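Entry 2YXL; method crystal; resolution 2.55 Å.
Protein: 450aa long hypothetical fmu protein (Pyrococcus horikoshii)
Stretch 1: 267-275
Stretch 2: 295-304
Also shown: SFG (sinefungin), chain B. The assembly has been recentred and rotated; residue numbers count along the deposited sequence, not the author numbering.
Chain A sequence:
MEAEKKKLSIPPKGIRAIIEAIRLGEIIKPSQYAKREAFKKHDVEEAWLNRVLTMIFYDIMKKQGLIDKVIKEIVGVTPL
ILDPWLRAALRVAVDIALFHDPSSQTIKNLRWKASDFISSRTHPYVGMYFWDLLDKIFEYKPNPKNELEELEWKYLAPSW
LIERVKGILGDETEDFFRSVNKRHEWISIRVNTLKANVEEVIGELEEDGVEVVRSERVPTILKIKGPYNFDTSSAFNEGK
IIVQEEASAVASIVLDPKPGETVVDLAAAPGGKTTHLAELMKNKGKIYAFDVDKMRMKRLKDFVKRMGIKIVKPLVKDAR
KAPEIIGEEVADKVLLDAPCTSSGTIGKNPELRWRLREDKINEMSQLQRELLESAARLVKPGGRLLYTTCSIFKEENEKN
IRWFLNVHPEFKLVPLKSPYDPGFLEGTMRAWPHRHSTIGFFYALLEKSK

Stretch 1 267-275: AAAPGGKTT
Stretch 2 295-304: MRMKRLKDFV

A loop that binds a ligand through its backbone can also pack closely against a neighbouring helix, and the sinefungin-binding loop of this Fmu protein is a compact example. Residues 267-275 run as an irregular loop that leads into a helix, with Thr-274 and Thr-275 in it, while residues 295-304 are helical throughout, a segment of a longer helix. The register is set by two close approaches, the CA of Ala-269 lying 5.3 Å from the CA of Met-297 and the CA of Pro-270 4.8 Å from the CA of Leu-300. The 447 Å² buried, both sides summed, comes mostly from small residues on the loop and longer ones on the helix.

Ala-267, extended at phi/psi -135/100, does not reach the helix; its O accepts a hydrogen bond from the sinefungin N at 3.0 Å. Ala-268 (-106/-40) points its CB sideways, yet that methyl makes an apolar contact with Leu-300, CB to CD2 4.0 Å. Ala-269 (-70/146) turns its CB toward the helix, where it lies 3.7 Å from the CB of Arg-296 and 3.9 Å from the N of Met-297. A methyl group fits this close approach to the helix backbone. The O of Ala-269 accepts a weak hydrogen bond from NH2 of Arg-296, 3.3 Å with an angle of 126°. Arg-296 folds back through chi1 to chi3 of -65°, -90° and -65°, all m, which carries its guanidinium to the ligand: NH2 is 3.0 Å from sinefungin O3', which lies over one face of the group.

The peptide bond before Pro-270 is cis. With phi/psi -76/-6 and a C-gamma endo pucker, the proline is the most extensively covered residue of the loop. Its ring meets the edges of two guanidinium groups, CD lying 3.6 Å from NH2 of Arg-296 and CB 3.9 Å from NE of Arg-299. Its O faces the helix, 3.2 Å from the CA of Leu-300 in a CA-H...O contact and 3.6 Å from CD1 of Phe-303 (chi1 -80°, m).

Gly-271, at 109/25, has a backbone conformation that itself calls for glycine, and its CA packs 3.6 Å from CD1 of Leu-300. A CB here would lie 2.3 Å from that same CD1, a clash. Leu-300, with chi1 172° (t) and chi2 48° (p), thus places one methyl beside Gly-271 and the other beside Ala-268. The N atoms of Gly-271 and Gly-272 donate to sinefungin O at 3.1 and 2.9 Å, and the N of Lys-273 donates to OXT at 3.2 Å.

Gly-272 (-60/-45) and Lys-273 (-85/-39) make no contact with the second stretch. Thr-274, chi1 159° (t), sets its CG2 3.8 Å from CD1 of Leu-300, adding a further contact to the buried leucine, and the N of Thr-275 donates a hydrogen bond to the O of Gly-271, one turn back, at 3.1 Å.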

# COMPACT_ATOMS: atom_id res chain seq x y z
N ALA A 267 3.36 -12.11 -11.22
CA ALA A 267 2.46 -11.79 -10.11
C ALA A 267 1.76 -10.48 -10.45
O ALA A 267 2.33 -9.40 -10.27
CB ALA A 267 3.24 -11.69 -8.81
N ALA A 268 0.53 -10.58 -10.94
CA ALA A 268 -0.10 -9.52 -11.72
C ALA A 268 -1.19 -8.69 -11.04
O ALA A 268 -1.26 -7.48 -11.23
CB ALA A 268 -0.62 -10.08 -13.04
N ALA A 269 -2.05 -9.35 -10.26
CA ALA A 269 -3.22 -8.70 -9.66
C ALA A 269 -2.84 -7.70 -8.55
O ALA A 269 -1.87 -7.93 -7.83
CB ALA A 269 -4.19 -9.74 -9.13
N PRO A 270 -3.60 -6.60 -8.40
CA PRO A 270 -4.84 -6.21 -9.10
C PRO A 270 -4.64 -5.70 -10.53
O PRO A 270 -5.62 -5.43 -11.22
CB PRO A 270 -5.38 -5.08 -8.22
CG PRO A 270 -4.17 -4.45 -7.66
CD PRO A 270 -3.21 -5.58 -7.40
N GLY A 271 -3.39 -5.53 -10.95
CA GLY A 271 -3.10 -5.25 -12.36
C GLY A 271 -2.62 -3.85 -12.71
O GLY A 271 -2.78 -3.42 -13.85
N GLY A 272 -2.01 -3.16 -11.75
CA GLY A 272 -1.46 -1.83 -11.99
C GLY A 272 -0.38 -1.85 -13.06
O GLY A 272 -0.38 -1.01 -13.96
N LYS A 273 0.52 -2.83 -12.98
CA LYS A 273 1.64 -2.92 -13.91
C LYS A 273 1.29 -3.64 -15.21
O LYS A 273 1.74 -3.22 -16.28
CB LYS A 273 2.86 -3.54 -13.24
CG LYS A 273 3.46 -2.68 -12.16
CD LYS A 273 4.75 -3.26 -11.63
CE LYS A 273 5.19 -2.56 -10.35
NZ LYS A 273 4.22 -2.72 -9.23
N THR A 274 0.51 -4.71 -15.13
CA THR A 274 0.11 -5.45 -16.33
C THR A 274 -0.77 -4.61 -17.27
O THR A 274 -0.68 -4.75 -18.49
CB THR A 274 -0.55 -6.83 -16.02
OG1 THR A 274 -1.33 -7.26 -17.15
CG2 THR A 274 -1.43 -6.77 -14.81
N THR A 275 -1.59 -3.74 -16.69
CA THR A 275 -2.38 -2.81 -17.49
C THR A 275 -1.50 -1.71 -18.11
O THR A 275 -1.82 -1.18 -19.18
CB THR A 275 -3.57 -2.22 -16.68
OG1 THR A 275 -4.59 -1.76 -17.57
CG2 THR A 275 -3.14 -1.09 -15.76
N MET A 295 -9.84 -13.41 -5.92
CA MET A 295 -10.56 -12.19 -5.57
C MET A 295 -9.80 -10.93 -5.99
O MET A 295 -10.40 -9.87 -6.19
CB MET A 295 -10.84 -12.17 -4.06
CG MET A 295 -12.10 -11.42 -3.67
SD MET A 295 -12.61 -11.77 -1.96
CE MET A 295 -13.34 -13.40 -2.11
N ARG A 296 -8.48 -11.05 -6.12
CA ARG A 296 -7.64 -9.96 -6.63
C ARG A 296 -7.63 -9.99 -8.16
O ARG A 296 -7.52 -8.94 -8.80
CB ARG A 296 -6.21 -10.08 -6.10
CG ARG A 296 -6.05 -9.92 -4.59
CD ARG A 296 -5.81 -8.48 -4.16
NE ARG A 296 -4.54 -7.96 -4.65
CZ ARG A 296 -3.36 -8.16 -4.06
NH1 ARG A 296 -3.27 -8.88 -2.95
NH2 ARG A 296 -2.26 -7.63 -4.59
N MET A 297 -7.74 -11.19 -8.72
CA MET A 297 -7.75 -11.38 -10.17
C MET A 297 -9.02 -10.81 -10.81
O MET A 297 -8.97 -10.30 -11.93
CB MET A 297 -7.60 -12.87 -10.52
CG MET A 297 -7.47 -13.16 -12.01
SD MET A 297 -5.90 -12.61 -12.72
CE MET A 297 -4.87 -14.04 -12.44
N LYS A 298 -10.14 -10.89 -10.10
CA LYS A 298 -11.41 -10.34 -10.60
C LYS A 298 -11.36 -8.82 -10.74
O LYS A 298 -12.08 -8.24 -11.56
CB LYS A 298 -12.60 -10.81 -9.75
CG LYS A 298 -12.76 -10.13 -8.38
CD LYS A 298 -13.70 -8.93 -8.44
CE LYS A 298 -13.59 -8.06 -7.18
NZ LYS A 298 -14.12 -8.75 -5.96
N ARG A 299 -10.51 -8.17 -9.94
CA ARG A 299 -10.28 -6.73 -10.07
C ARG A 299 -9.50 -6.43 -11.34
O ARG A 299 -9.80 -5.46 -12.04
CB ARG A 299 -9.54 -6.17 -8.85
CG ARG A 299 -10.36 -6.17 -7.56
CD ARG A 299 -10.01 -4.98 -6.67
NE ARG A 299 -8.64 -5.02 -6.17
CZ ARG A 299 -8.30 -5.30 -4.91
NH1 ARG A 299 -7.02 -5.31 -4.56
NH2 ARG A 299 -9.23 -5.56 -4.00
N LEU A 300 -8.51 -7.27 -11.64
CA LEU A 300 -7.71 -7.16 -12.86
C LEU A 300 -8.58 -7.32 -14.11
O LEU A 300 -8.42 -6.57 -15.07
CB LEU A 300 -6.55 -8.16 -12.86
CG LEU A 300 -5.66 -8.38 -14.10
CD1 LEU A 300 -5.18 -7.08 -14.72
CD2 LEU A 300 -4.47 -9.25 -13.76
N LYS A 301 -9.49 -8.29 -14.08
CA LYS A 301 -10.43 -8.49 -15.18
C LYS A 301 -11.36 -7.28 -15.35
O LYS A 301 -11.69 -6.90 -16.47
CB LYS A 301 -11.24 -9.78 -14.99
CG LYS A 301 -10.43 -11.06 -15.17
CD LYS A 301 -11.29 -12.29 -14.92
CE LYS A 301 -10.46 -13.56 -14.95
NZ LYS A 301 -11.28 -14.77 -14.66
N ASP A 302 -11.77 -6.69 -14.23
CA ASP A 302 -12.58 -5.48 -14.23
C ASP A 302 -11.84 -4.29 -14.84
O ASP A 302 -12.42 -3.52 -15.61
CB ASP A 302 -13.07 -5.13 -12.82
CG ASP A 302 -14.26 -5.98 -12.39
OD1 ASP A 302 -14.51 -6.06 -11.16
OD2 ASP A 302 -14.95 -6.55 -13.26
N PHE A 303 -10.56 -4.14 -14.48
CA PHE A 303 -9.72 -3.08 -15.03
C PHE A 303 -9.46 -3.27 -16.53
O PHE A 303 -9.65 -2.34 -17.31
CB PHE A 303 -8.38 -2.98 -14.28
CG PHE A 303 -8.46 -2.23 -12.97
CD1 PHE A 303 -8.15 -2.87 -11.77
CD2 PHE A 303 -8.83 -0.89 -12.93
CE1 PHE A 303 -8.21 -2.19 -10.56
CE2 PHE A 303 -8.89 -0.20 -11.72
CZ PHE A 303 -8.58 -0.85 -10.53
N VAL A 304 -9.04 -4.47 -16.91
CA VAL A 304 -8.68 -4.80 -18.29
C VAL A 304 -9.74 -4.38 -19.32
O VAL A 304 -9.43 -3.65 -20.27
CB VAL A 304 -8.28 -6.30 -18.44
CG1 VAL A 304 -8.49 -6.81 -19.86
CG2 VAL A 304 -6.84 -6.50 -18.00
N SFG B . 2.09 -6.49 -9.84
CA SFG B . 0.83 -6.17 -9.15
C SFG B . 0.33 -4.78 -9.58
O SFG B . -0.89 -4.54 -9.46
OXT SFG B . 1.18 -3.97 -10.02
CB SFG B . 1.02 -6.27 -7.63
CG SFG B . 1.33 -7.71 -7.19
CD SFG B . 1.44 -7.87 -5.67
NE SFG B . 2.57 -7.07 -5.19
C5' SFG B . 1.70 -9.33 -5.25
C4' SFG B . 0.71 -10.36 -5.84
O4' SFG B . 1.43 -11.61 -5.92
C3' SFG B . -0.51 -10.65 -4.95
O3' SFG B . -1.70 -10.35 -5.68
C2' SFG B . -0.42 -12.16 -4.65
O2' SFG B . -1.71 -12.78 -4.71
C1' SFG B . 0.43 -12.65 -5.82
N9 SFG B . 1.13 -13.95 -5.58
C8 SFG B . 1.79 -14.31 -4.48
N7 SFG B . 2.29 -15.54 -4.64
C5 SFG B . 1.95 -15.95 -5.86
C6 SFG B . 2.19 -17.13 -6.57
N6 SFG B . 2.89 -18.12 -6.04
N1 SFG B . 1.70 -17.23 -7.82
C2 SFG B . 1.00 -16.25 -8.37
N3 SFG B . 0.76 -15.12 -7.71
C4 SFG B . 1.22 -14.94 -6.46